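Local atomic coordinates of coenzyme Q-binding protein COQ10 START domain-containing protein (Deinococcus radiodurans R1, PDB entry 3GGN), a protein that is of unknown function but, through its polyketide cyclase/START-like domain, the part in this chain, probably binds coenzyme Q or another lipid-like ligand. Residues D8-V22 / L133-E145. Sequence-based numbering, arbitrary orientation.
Sequences DAVTIGKPAEQLYAV and LRDDLMRFKREQE
Asp-8 meets the guanidinium of Arg-134 at its edge, with the carboxylate turned 65° against it. NE of Arg-134 gives the salt bridge, 2.8 Å to the syn lone pair of Asp-8 OD2; OD1, only weakly bonded to the same NE, also accepts from the amide N of Ala-9, which holds the carboxylate's rotation. Arg-134 folds back to this position, bent twice along its chain. An alanine in place of Asp-8 would probably leave Arg-134 NE without its acceptor and its bent chain free to swing. The ring of Phe-140 is approached obliquely by three aliphatic groups: Ile-12 CD1 lies 3.6 Å from its CD2, Leu-19 CD2 touches CZ, and Val-22 CG1 comes to CE1, while Trp-23 stacks edge-to-face with the ring. This is the helix-grip arrangement of the Bet v 1-like fold: the long C-terminal helix runs nearly parallel to segment 8-12 of strand 4-12, outermost in this chain's sheet, and helix 16-22 turns back against its far end. Along the strand, Val-10 CG2 packs 3.6 Å from Lys-141 CD. Where the strand ends, Gly-13 N points almost straight (177°) at Glu-145 OE2, 2.9 Å away, and Lys-141 NZ reaches the other oxygen of that carboxylate from above its plane. The side chains of Gln-18 and Gln-144 run alongside one another in reverse sense, amide planes 63° apart, and Gln-18 NE2 donates to Gln-144 OE1 at 2.7 Å.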
loop_
_atom_site.group_PDB
_atom_site.type_symbol
_atom_site.label_atom_id
_atom_site.label_comp_id
_atom_site.label_asym_id
_atom_site.label_seq_id
_atom_site.Cartn_x
_atom_site.Cartn_y
_atom_site.Cartn_z
ATOM N N ASP B 8 -15.396 -5.394 -8.538
ATOM C CA ASP B 8 -15.057 -6.183 -7.363
ATOM C C ASP B 8 -15.677 -5.480 -6.170
ATOM O O ASP B 8 -16.074 -4.314 -6.258
ATOM C CB ASP B 8 -13.537 -6.256 -7.169
ATOM C CG ASP B 8 -13.090 -7.540 -6.475
ATOM O OD1 ASP B 8 -13.868 -8.115 -5.678
ATOM O OD2 ASP B 8 -11.946 -7.975 -6.727
ATOM N N ALA B 9 -15.758 -6.194 -5.059
ATOM C CA ALA B 9 -16.317 -5.649 -3.840
ATOM C C ALA B 9 -15.617 -6.304 -2.666
ATOM O O ALA B 9 -15.159 -7.444 -2.753
ATOM C CB ALA B 9 -17.812 -5.926 -3.773
ATOM N N VAL B 10 -15.530 -5.572 -1.569
ATOM C CA VAL B 10 -14.907 -6.083 -0.369
ATOM C C VAL B 10 -15.690 -5.475 0.777
ATOM O O VAL B 10 -16.119 -4.319 0.710
ATOM C CB VAL B 10 -13.413 -5.670 -0.281
ATOM C CG1 VAL B 10 -13.293 -4.200 0.049
ATOM C CG2 VAL B 10 -12.696 -6.520 0.753
ATOM N N THR B 11 -15.906 -6.273 1.813
ATOM C CA THR B 11 -16.637 -5.817 2.978
ATOM C C THR B 11 -15.606 -5.443 4.023
ATOM O O THR B 11 -14.683 -6.210 4.293
ATOM C CB THR B 11 -17.542 -6.928 3.525
ATOM O OG1 THR B 11 -18.349 -7.447 2.458
ATOM C CG2 THR B 11 -18.439 -6.379 4.635
ATOM N N ILE B 12 -15.767 -4.263 4.606
ATOM C CA ILE B 12 -14.833 -3.783 5.606
ATOM C C ILE B 12 -15.542 -3.358 6.884
ATOM O O ILE B 12 -16.554 -2.658 6.845
ATOM C CB ILE B 12 -14.019 -2.611 5.038
ATOM C CG1 ILE B 12 -13.255 -3.096 3.799
ATOM C CG2 ILE B 12 -13.082 -2.057 6.099
ATOM C CD1 ILE B 12 -12.536 -2.015 3.041
ATOM N N GLY B 13 -14.998 -3.786 8.019
ATOM C CA GLY B 13 -15.600 -3.452 9.300
ATOM C C GLY B 13 -15.392 -2.023 9.770
ATOM O O GLY B 13 -14.967 -1.795 10.902
ATOM N N LYS B 14 -15.685 -1.058 8.906
ATOM C CA LYS B 14 -15.551 0.353 9.252
ATOM C C LYS B 14 -16.746 1.142 8.710
ATOM O O LYS B 14 -17.404 0.711 7.765
ATOM C CB LYS B 14 -14.255 0.921 8.672
ATOM C CG LYS B 14 -12.983 0.435 9.364
ATOM C CD LYS B 14 -12.934 0.917 10.813
ATOM C CE LYS B 14 -11.649 0.507 11.507
ATOM N NZ LYS B 14 -11.714 0.775 12.980
ATOM N N PRO B 15 -17.047 2.303 9.314
ATOM C CA PRO B 15 -18.173 3.138 8.870
ATOM C C PRO B 15 -17.998 3.638 7.430
ATOM O O PRO B 15 -16.876 3.904 6.983
ATOM C CB PRO B 15 -18.173 4.286 9.879
ATOM C CG PRO B 15 -17.613 3.639 11.127
ATOM C CD PRO B 15 -16.474 2.814 10.572
ATOM N N ALA B 16 -19.112 3.782 6.717
ATOM C CA ALA B 16 -19.094 4.234 5.324
ATOM C C ALA B 16 -18.395 5.574 5.104
ATOM O O ALA B 16 -17.561 5.707 4.204
ATOM C CB ALA B 16 -20.532 4.295 4.776
ATOM N N GLU B 17 -18.746 6.567 5.913
ATOM C CA GLU B 17 -18.157 7.902 5.804
ATOM C C GLU B 17 -16.631 7.861 5.796
ATOM O O GLU B 17 -15.984 8.518 4.978
ATOM C CB GLU B 17 -18.618 8.792 6.968
ATOM C CG GLU B 17 -20.087 9.210 6.940
ATOM C CD GLU B 17 -20.418 10.186 5.816
ATOM O OE1 GLU B 17 -19.582 11.071 5.524
ATOM O OE2 GLU B 17 -21.524 10.081 5.238
ATOM N N GLN B 18 -16.061 7.090 6.713
ATOM C CA GLN B 18 -14.614 6.980 6.814
ATOM C C GLN B 18 -13.992 6.447 5.529
ATOM O O GLN B 18 -13.038 7.024 5.013
ATOM C CB GLN B 18 -14.239 6.064 7.974
ATOM C CG GLN B 18 -12.747 5.949 8.208
ATOM C CD GLN B 18 -12.416 4.948 9.298
ATOM O OE1 GLN B 18 -13.049 4.936 10.360
ATOM N NE2 GLN B 18 -11.414 4.109 9.049
ATOM N N LEU B 19 -14.540 5.350 5.016
ATOM C CA LEU B 19 -14.026 4.727 3.796
ATOM C C LEU B 19 -14.195 5.653 2.602
ATOM O O LEU B 19 -13.309 5.747 1.743
ATOM C CB LEU B 19 -14.758 3.414 3.538
ATOM C CG LEU B 19 -14.645 2.429 4.700
ATOM C CD1 LEU B 19 -15.589 1.269 4.451
ATOM C CD2 LEU B 19 -13.196 1.945 4.857
ATOM N N TYR B 20 -15.343 6.321 2.545
ATOM C CA TYR B 20 -15.634 7.264 1.474
ATOM C C TYR B 20 -14.586 8.371 1.497
ATOM O O TYR B 20 -14.123 8.823 0.451
ATOM C CB TYR B 20 -17.022 7.879 1.675
ATOM C CG TYR B 20 -17.226 9.195 0.952
ATOM C CD1 TYR B 20 -17.751 9.238 -0.346
ATOM C CD2 TYR B 20 -16.875 10.398 1.558
ATOM C CE1 TYR B 20 -17.918 10.457 -1.015
ATOM C CE2 TYR B 20 -17.034 11.606 0.902
ATOM C CZ TYR B 20 -17.557 11.635 -0.381
ATOM O OH TYR B 20 -17.732 12.852 -1.008
ATOM N N ALA B 21 -14.213 8.788 2.705
ATOM C CA ALA B 21 -13.232 9.858 2.902
ATOM C C ALA B 21 -11.893 9.578 2.231
ATOM O O ALA B 21 -11.275 10.483 1.662
ATOM C CB ALA B 21 -13.028 10.101 4.389
ATOM N N VAL B 22 -11.439 8.332 2.300
ATOM C CA VAL B 22 -10.167 7.973 1.682
ATOM C C VAL B 22 -10.300 8.085 0.168
ATOM O O VAL B 22 -9.519 8.785 -0.481
ATOM C CB VAL B 22 -9.740 6.526 2.051
ATOM C CG1 VAL B 22 -8.433 6.167 1.349
ATOM C CG2 VAL B 22 -9.576 6.399 3.566
ATOM N N LEU B 133 -6.995 -5.235 -9.147
ATOM C CA LEU B 133 -8.022 -4.552 -8.369
ATOM C C LEU B 133 -8.291 -5.341 -7.083
ATOM O O LEU B 133 -8.338 -4.759 -5.997
ATOM C CB LEU B 133 -9.318 -4.402 -9.180
ATOM C CG LEU B 133 -10.454 -3.622 -8.493
ATOM C CD1 LEU B 133 -10.026 -2.182 -8.229
ATOM C CD2 LEU B 133 -11.699 -3.638 -9.370
ATOM N N ARG B 134 -8.455 -6.660 -7.200
ATOM C CA ARG B 134 -8.697 -7.500 -6.021
ATOM C C ARG B 134 -7.616 -7.266 -4.965
ATOM O O ARG B 134 -7.921 -7.017 -3.800
ATOM C CB ARG B 134 -8.714 -8.991 -6.393
ATOM C CG ARG B 134 -8.737 -9.937 -5.171
ATOM C CD ARG B 134 -9.958 -9.689 -4.307
ATOM N NE ARG B 134 -11.178 -10.021 -5.030
ATOM C CZ ARG B 134 -11.556 -11.263 -5.311
ATOM N NH1 ARG B 134 -10.809 -12.287 -4.920
ATOM N NH2 ARG B 134 -12.666 -11.480 -6.004
ATOM N N ASP B 135 -6.354 -7.340 -5.377
ATOM C CA ASP B 135 -5.242 -7.125 -4.459
ATOM C C ASP B 135 -5.320 -5.740 -3.808
ATOM O O ASP B 135 -5.148 -5.612 -2.594
ATOM C CB ASP B 135 -3.894 -7.271 -5.181
ATOM C CG ASP B 135 -3.650 -8.684 -5.705
ATOM O OD1 ASP B 135 -4.224 -9.640 -5.140
ATOM O OD2 ASP B 135 -2.871 -8.838 -6.675
ATOM N N ASP B 136 -5.563 -4.709 -4.613
ATOM C CA ASP B 136 -5.663 -3.344 -4.095
ATOM C C ASP B 136 -6.760 -3.230 -3.029
ATOM O O ASP B 136 -6.573 -2.590 -1.977
ATOM C CB ASP B 136 -5.966 -2.353 -5.228
ATOM C CG ASP B 136 -4.809 -2.186 -6.205
ATOM O OD1 ASP B 136 -3.657 -2.548 -5.871
ATOM O OD2 ASP B 136 -5.053 -1.662 -7.312
ATOM N N LEU B 137 -7.907 -3.849 -3.301
ATOM C CA LEU B 137 -9.026 -3.813 -2.374
ATOM C C LEU B 137 -8.733 -4.571 -1.084
ATOM O O LEU B 137 -9.099 -4.122 -0.004
ATOM C CB LEU B 137 -10.286 -4.370 -3.044
ATOM C CG LEU B 137 -10.937 -3.376 -4.019
ATOM C CD1 LEU B 137 -12.069 -4.044 -4.776
ATOM C CD2 LEU B 137 -11.455 -2.160 -3.241
ATOM N N MET B 138 -8.068 -5.714 -1.196
ATOM C CA MET B 138 -7.737 -6.498 -0.009
ATOM C C MET B 138 -6.743 -5.735 0.873
ATOM O O MET B 138 -6.859 -5.736 2.102
ATOM C CB MET B 138 -7.171 -7.864 -0.412
ATOM C CG MET B 138 -8.212 -8.796 -1.015
ATOM S SD MET B 138 -7.530 -10.375 -1.579
ATOM C CE MET B 138 -7.888 -11.420 -0.167
ATOM N N ARG B 139 -5.772 -5.071 0.256
ATOM C CA ARG B 139 -4.818 -4.306 1.043
ATOM C C ARG B 139 -5.540 -3.153 1.737
ATOM O O ARG B 139 -5.278 -2.859 2.906
ATOM C CB ARG B 139 -3.672 -3.795 0.159
ATOM C CG ARG B 139 -2.743 -4.931 -0.283
ATOM C CD ARG B 139 -1.431 -4.463 -0.912
ATOM N NE ARG B 139 -1.615 -3.915 -2.251
ATOM C CZ ARG B 139 -1.836 -2.631 -2.504
ATOM N NH1 ARG B 139 -1.887 -1.762 -1.502
ATOM N NH2 ARG B 139 -2.020 -2.219 -3.751
ATOM N N PHE B 140 -6.455 -2.513 1.017
ATOM C CA PHE B 140 -7.239 -1.408 1.562
ATOM C C PHE B 140 -8.034 -1.896 2.774
ATOM O O PHE B 140 -8.169 -1.184 3.773
ATOM C CB PHE B 140 -8.189 -0.868 0.483
ATOM C CG PHE B 140 -9.132 0.199 0.973
ATOM C CD1 PHE B 140 -8.645 1.373 1.545
ATOM C CD2 PHE B 140 -10.513 0.045 0.829
ATOM C CE1 PHE B 140 -9.526 2.383 1.965
ATOM C CE2 PHE B 140 -11.393 1.042 1.242
ATOM C CZ PHE B 140 -10.893 2.219 1.814
ATOM N N LYS B 141 -8.559 -3.115 2.683
ATOM C CA LYS B 141 -9.321 -3.704 3.779
ATOM C C LYS B 141 -8.412 -3.920 4.993
ATOM O O LYS B 141 -8.714 -3.483 6.097
ATOM C CB LYS B 141 -9.911 -5.044 3.342
ATOM C CG LYS B 141 -10.614 -5.811 4.452
ATOM C CD LYS B 141 -11.158 -7.128 3.913
ATOM C CE LYS B 141 -12.060 -7.813 4.926
ATOM N NZ LYS B 141 -11.357 -8.053 6.203
ATOM N N ARG B 142 -7.294 -4.602 4.773
ATOM C CA ARG B 142 -6.340 -4.875 5.845
ATOM C C ARG B 142 -5.839 -3.599 6.498
ATOM O O ARG B 142 -5.780 -3.499 7.724
ATOM C CB ARG B 142 -5.149 -5.663 5.295
ATOM C CG ARG B 142 -3.984 -5.831 6.268
ATOM C CD ARG B 142 -2.855 -6.620 5.611
ATOM N NE ARG B 142 -1.674 -6.707 6.467
ATOM C CZ ARG B 142 -0.736 -5.770 6.543
ATOM N NH1 ARG B 142 -0.828 -4.669 5.801
ATOM N NH2 ARG B 142 0.276 -5.921 7.386
ATOM N N GLU B 143 -5.474 -2.623 5.674
ATOM C CA GLU B 143 -4.957 -1.356 6.173
ATOM C C GLU B 143 -5.970 -0.624 7.035
ATOM O O GLU B 143 -5.633 -0.118 8.107
ATOM C CB GLU B 143 -4.518 -0.478 5.002
ATOM C CG GLU B 143 -3.231 -0.966 4.351
ATOM C CD GLU B 143 -2.886 -0.218 3.078
ATOM O OE1 GLU B 143 -2.977 1.029 3.073
ATOM O OE2 GLU B 143 -2.516 -0.882 2.087
ATOM N N GLN B 144 -7.211 -0.569 6.568
ATOM C CA GLN B 144 -8.262 0.100 7.315
ATOM C C GLN B 144 -8.606 -0.636 8.605
ATOM O O GLN B 144 -8.702 -0.013 9.660
ATOM C CB GLN B 144 -9.521 0.245 6.454
ATOM C CG GLN B 144 -9.418 1.329 5.392
ATOM C CD GLN B 144 -9.328 2.720 5.989
ATOM O OE1 GLN B 144 -10.126 3.087 6.858
ATOM N NE2 GLN B 144 -8.368 3.505 5.523
ATOM N N GLU B 145 -8.783 -1.954 8.524
ATOM C CA GLU B 145 -9.138 -2.745 9.697
ATOM C C GLU B 145 -8.044 -2.803 10.761
ATOM O O GLU B 145 -8.330 -3.082 11.925
ATOM C CB GLU B 145 -9.553 -4.163 9.285
ATOM C CG GLU B 145 -10.668 -4.175 8.237
ATOM C CD GLU B 145 -11.432 -5.480 8.169
ATOM O OE1 GLU B 145 -10.824 -6.549 8.397
ATOM O OE2 GLU B 145 -12.645 -5.433 7.867
#